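Local coordinates for protein ribonucleoside-diphosphate reductase subunit beta (Clostridium botulinum, PDB 6ZJK) that is the iron-binding R2 subunit of a ribonucleotide reductase, probably of class I, which converts ribonucleoside diphosphates to deoxyribonucleotides, at residues 167-173 with 279-285. Sequence-based numbering, arbitrary orientation.
Sequences DEHLLER and EIQWGQY
E279 and R173 open a ladder of side-chain contacts between two near-antiparallel helices of the all-helical, ferritin-like R2 fold; the short axes lie 11.7 Å apart at 155°, a spacing wide enough for large side chains to fill. The salt bridge is end-on, with NH2 and NH1 of R173 both donating to the single oxygen OE1 of E279, at 2.8 and 3.0 Å respectively. OE1 lies in the guanidinium plane, yet both nitrogens reach it from one face of the carboxylate, whose other oxygen, OE2, is hydrogen-bonded to S210.

One turn on, W282 enters the gap, its ring meeting R173 over one face and L170 obliquely. R173 NH2 sits over that indole face, 3.3 Å from CG of W282, while farther along the ring W282 CH2 meets L170 CD1 at 3.8 Å. F102 of helix 90-118 also packs against this indole, tying the pair to a third helix.

Y285 completes the series. Its ring forms an offset face-to-face stack with the H169 imidazole, the centroids being 4.4 Å apart. With CG of Y285 anti to the backbone N (chi1 166°), the phenol extends to the N-cap residue D167, whose OD2 also pairs with K98. Y285 OH donates to the syn side of D167 OD2 at 2.7 Å, while D167 OD1 caps the helix by accepting from L170 N at 2.9 Å.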
ATOM      1  N   ASP A 167       3.603 -30.281  -6.947  1.00 50.75           N
ATOM      2  CA  ASP A 167       4.361 -30.749  -5.786  1.00 58.93           C
ATOM      3  C   ASP A 167       3.447 -30.705  -4.563  1.00 60.94           C
ATOM      4  O   ASP A 167       3.076 -29.622  -4.097  1.00 56.35           O
ATOM      5  CB  ASP A 167       5.609 -29.888  -5.586  1.00 60.64           C
ATOM      6  CG  ASP A 167       6.492 -30.373  -4.439  1.00 65.40           C
ATOM      7  OD1 ASP A 167       6.085 -30.238  -3.265  1.00 61.11           O
ATOM      8  OD2 ASP A 167       7.586 -30.905  -4.720  1.00 66.16           O
ATOM      9  N   GLU A 168       3.033 -31.845  -4.070  1.00 65.30           N
ATOM     10  CA  GLU A 168       2.117 -31.909  -2.972  1.00 63.53           C
ATOM     11  C   GLU A 168       2.604 -31.330  -1.655  1.00 61.54           C
ATOM     12  O   GLU A 168       1.825 -30.906  -0.882  1.00 58.39           O
ATOM     13  CB  GLU A 168       1.645 -33.341  -2.784  1.00 67.81           C
ATOM     14  CG  GLU A 168       0.234 -33.599  -3.239  1.00 76.01           C
ATOM     15  CD  GLU A 168      -0.276 -34.974  -2.841  1.00 87.93           C
ATOM     16  OE1 GLU A 168       0.528 -35.861  -2.519  1.00 85.88           O
ATOM     17  OE2 GLU A 168      -1.491 -35.174  -2.850  1.00 93.07           O
ATOM     18  N   HIS A 169       3.891 -31.338  -1.422  1.00 62.29           N
ATOM     19  CA  HIS A 169       4.428 -30.817  -0.207  1.00 62.16           C
ATOM     20  C   HIS A 169       4.246 -29.332  -0.236  1.00 59.03           C
ATOM     21  O   HIS A 169       3.877 -28.755   0.732  1.00 57.19           O
ATOM     22  CB  HIS A 169       5.927 -31.070  -0.106  1.00 61.66           C
ATOM     23  CG  HIS A 169       6.294 -32.422   0.399  1.00 71.31           C
ATOM     24  ND1 HIS A 169       6.265 -33.543  -0.397  1.00 75.50           N
ATOM     25  CD2 HIS A 169       6.733 -32.832   1.610  1.00 73.97           C
ATOM     26  CE1 HIS A 169       6.650 -34.589   0.306  1.00 77.36           C
ATOM     27  NE2 HIS A 169       6.931 -34.185   1.530  1.00 85.21           N
ATOM     28  N   LEU A 170       4.546 -28.732  -1.365  1.00 55.40           N
ATOM     29  CA  LEU A 170       4.416 -27.309  -1.535  1.00 56.08           C
ATOM     30  C   LEU A 170       2.983 -26.884  -1.396  1.00 56.67           C
ATOM     31  O   LEU A 170       2.687 -25.938  -0.742  1.00 56.07           O
ATOM     32  CB  LEU A 170       5.038 -26.850  -2.810  1.00 50.31           C
ATOM     33  CG  LEU A 170       4.891 -25.386  -3.160  1.00 52.67           C
ATOM     34  CD1 LEU A 170       5.238 -24.509  -1.996  1.00 46.02           C
ATOM     35  CD2 LEU A 170       5.680 -25.001  -4.359  1.00 43.63           C
ATOM     36  N   LEU A 171       2.082 -27.633  -1.949  1.00 56.12           N
ATOM     37  CA  LEU A 171       0.704 -27.307  -1.811  1.00 54.59           C
ATOM     38  C   LEU A 171       0.218 -27.350  -0.380  1.00 58.09           C
ATOM     39  O   LEU A 171      -0.456 -26.478   0.035  1.00 58.68           O
ATOM     40  CB  LEU A 171      -0.132 -28.232  -2.646  1.00 57.75           C
ATOM     41  CG  LEU A 171      -1.430 -27.737  -3.227  1.00 59.62           C
ATOM     42  CD1 LEU A 171      -2.479 -28.777  -3.136  1.00 64.39           C
ATOM     43  CD2 LEU A 171      -1.921 -26.501  -2.559  1.00 57.71           C
ATOM     44  N   GLU A 172       0.546 -28.365   0.379  1.00 58.78           N
ATOM     45  CA  GLU A 172       0.031 -28.427   1.737  1.00 58.13           C
ATOM     46  C   GLU A 172       0.569 -27.313   2.599  1.00 54.51           C
ATOM     47  O   GLU A 172      -0.129 -26.818   3.410  1.00 57.34           O
ATOM     48  CB  GLU A 172       0.234 -29.784   2.389  1.00 65.45           C
ATOM     49  CG  GLU A 172      -0.597 -30.921   1.806  1.00 74.95           C
ATOM     50  CD  GLU A 172      -2.082 -30.877   2.126  1.00 85.06           C
ATOM     51  OE1 GLU A 172      -2.471 -30.515   3.262  1.00 83.53           O
ATOM     52  OE2 GLU A 172      -2.878 -31.206   1.216  1.00 88.13           O
ATOM     53  N   ARG A 173       1.815 -26.940   2.414  1.00 50.77           N
ATOM     54  CA  ARG A 173       2.415 -25.848   3.135  1.00 53.12           C
ATOM     55  C   ARG A 173       1.580 -24.616   2.891  1.00 56.22           C
ATOM     56  O   ARG A 173       1.088 -24.002   3.818  1.00 55.84           O
ATOM     57  CB  ARG A 173       3.813 -25.606   2.643  1.00 51.55           C
ATOM     58  CG  ARG A 173       4.889 -26.335   3.380  1.00 49.37           C
ATOM     59  CD  ARG A 173       6.179 -25.539   3.450  1.00 50.55           C
ATOM     60  NE  ARG A 173       6.294 -24.782   4.680  1.00 46.15           N
ATOM     61  CZ  ARG A 173       7.309 -24.018   4.994  1.00 44.63           C
ATOM     62  NH1 ARG A 173       7.298 -23.400   6.125  1.00 48.31           N
ATOM     63  NH2 ARG A 173       8.326 -23.865   4.227  1.00 39.99           N
ATOM     64  N   GLU A 279       9.698 -25.579   8.418  1.00 46.91           N
ATOM     65  CA  GLU A 279      10.724 -24.942   7.601  1.00 45.99           C
ATOM     66  C   GLU A 279      11.974 -25.813   7.479  1.00 44.01           C
ATOM     67  O   GLU A 279      12.617 -25.843   6.425  1.00 43.49           O
ATOM     68  CB  GLU A 279      11.043 -23.560   8.173  1.00 36.08           C
ATOM     69  CG  GLU A 279      11.912 -22.713   7.299  1.00 43.17           C
ATOM     70  CD  GLU A 279      11.324 -22.519   5.886  1.00 42.09           C
ATOM     71  OE1 GLU A 279      10.090 -22.346   5.729  1.00 43.94           O
ATOM     72  OE2 GLU A 279      12.104 -22.600   4.920  1.00 42.42           O
ATOM     73  N   ILE A 280      12.348 -26.512   8.547  1.00 49.56           N
ATOM     74  CA  ILE A 280      13.491 -27.423   8.477  1.00 44.47           C
ATOM     75  C   ILE A 280      13.196 -28.567   7.512  1.00 43.63           C
ATOM     76  O   ILE A 280      14.013 -28.916   6.646  1.00 39.80           O
ATOM     77  CB  ILE A 280      13.827 -27.957   9.878  1.00 44.85           C
ATOM     78  CG1 ILE A 280      14.371 -26.843  10.773  1.00 43.61           C
ATOM     79  CG2 ILE A 280      14.845 -29.083   9.787  1.00 40.33           C
ATOM     80  CD1 ILE A 280      14.633 -27.297  12.220  1.00 45.16           C
ATOM     81  N   GLN A 281      12.029 -29.186   7.679  1.00 42.73           N
ATOM     82  CA  GLN A 281      11.705 -30.294   6.786  1.00 48.80           C
ATOM     83  C   GLN A 281      11.573 -29.837   5.334  1.00 48.44           C
ATOM     84  O   GLN A 281      12.105 -30.481   4.427  1.00 42.52           O
ATOM     85  CB  GLN A 281      10.398 -30.903   7.259  1.00 53.55           C
ATOM     86  CG  GLN A 281      10.264 -32.364   7.057  1.00 64.69           C
ATOM     87  CD  GLN A 281       8.894 -32.835   7.478  1.00 80.79           C
ATOM     88  OE1 GLN A 281       8.724 -33.989   7.918  1.00 90.24           O
ATOM     89  NE2 GLN A 281       7.922 -31.945   7.404  1.00 79.99           N
ATOM     90  N   TRP A 282      11.084 -28.619   5.061  1.00 42.51           N
ATOM     91  CA  TRP A 282      11.019 -28.076   3.707  1.00 41.05           C
ATOM     92  C   TRP A 282      12.414 -27.792   3.171  1.00 42.33           C
ATOM     93  O   TRP A 282      12.721 -28.129   2.022  1.00 44.84           O
ATOM     94  CB  TRP A 282      10.168 -26.796   3.708  1.00 44.70           C
ATOM     95  CG  TRP A 282      10.276 -25.931   2.466  1.00 44.27           C
ATOM     96  CD1 TRP A 282      10.983 -24.771   2.337  1.00 42.25           C
ATOM     97  CD2 TRP A 282       9.628 -26.142   1.196  1.00 43.19           C
ATOM     98  NE1 TRP A 282      10.827 -24.252   1.072  1.00 42.35           N
ATOM     99  CE2 TRP A 282      10.001 -25.074   0.352  1.00 41.15           C
ATOM    100  CE3 TRP A 282       8.777 -27.131   0.693  1.00 42.57           C
ATOM    101  CZ2 TRP A 282       9.556 -24.971  -0.972  1.00 45.66           C
ATOM    102  CZ3 TRP A 282       8.334 -27.029  -0.631  1.00 48.64           C
ATOM    103  CH2 TRP A 282       8.725 -25.955  -1.443  1.00 44.23           C
ATOM    104  N   GLY A 283      13.273 -27.184   3.999  1.00 41.08           N
ATOM    105  CA  GLY A 283      14.631 -26.883   3.573  1.00 39.89           C
ATOM    106  C   GLY A 283      15.427 -28.126   3.215  1.00 46.14           C
ATOM    107  O   GLY A 283      16.160 -28.138   2.223  1.00 43.32           O
ATOM    108  N   GLN A 284      15.189 -29.177   3.944  1.00 42.68           N
ATOM    109  CA  GLN A 284      15.860 -30.396   3.717  1.00 46.47           C
ATOM    110  C   GLN A 284      15.310 -31.061   2.449  1.00 45.08           C
ATOM    111  O   GLN A 284      16.014 -31.607   1.694  1.00 43.08           O
ATOM    112  CB  GLN A 284      15.705 -31.292   4.963  1.00 47.16           C
ATOM    113  CG  GLN A 284      16.615 -30.918   6.131  1.00 44.86           C
ATOM    114  CD  GLN A 284      16.271 -31.590   7.414  1.00 50.79           C
ATOM    115  OE1 GLN A 284      15.218 -32.116   7.570  1.00 49.43           O
ATOM    116  NE2 GLN A 284      17.169 -31.564   8.330  1.00 47.75           N
ATOM    117  N   TYR A 285      14.032 -30.923   2.229  1.00 42.12           N
ATOM    118  CA  TYR A 285      13.370 -31.595   1.113  1.00 45.37           C
ATOM    119  C   TYR A 285      13.814 -31.035  -0.239  1.00 48.00           C
ATOM    120  O   TYR A 285      14.088 -31.801  -1.175  1.00 41.94           O
ATOM    121  CB  TYR A 285      11.852 -31.484   1.287  1.00 48.48           C
ATOM    122  CG  TYR A 285      11.061 -31.838   0.046  1.00 49.84           C
ATOM    123  CD1 TYR A 285      11.027 -33.149  -0.432  1.00 52.80           C
ATOM    124  CD2 TYR A 285      10.330 -30.865  -0.637  1.00 49.88           C
ATOM    125  CE1 TYR A 285      10.302 -33.483  -1.566  1.00 54.60           C
ATOM    126  CE2 TYR A 285       9.586 -31.192  -1.780  1.00 54.18           C
ATOM    127  CZ  TYR A 285       9.582 -32.499  -2.237  1.00 60.94           C
ATOM    128  OH  TYR A 285       8.858 -32.832  -3.370  1.00 57.83           O
TER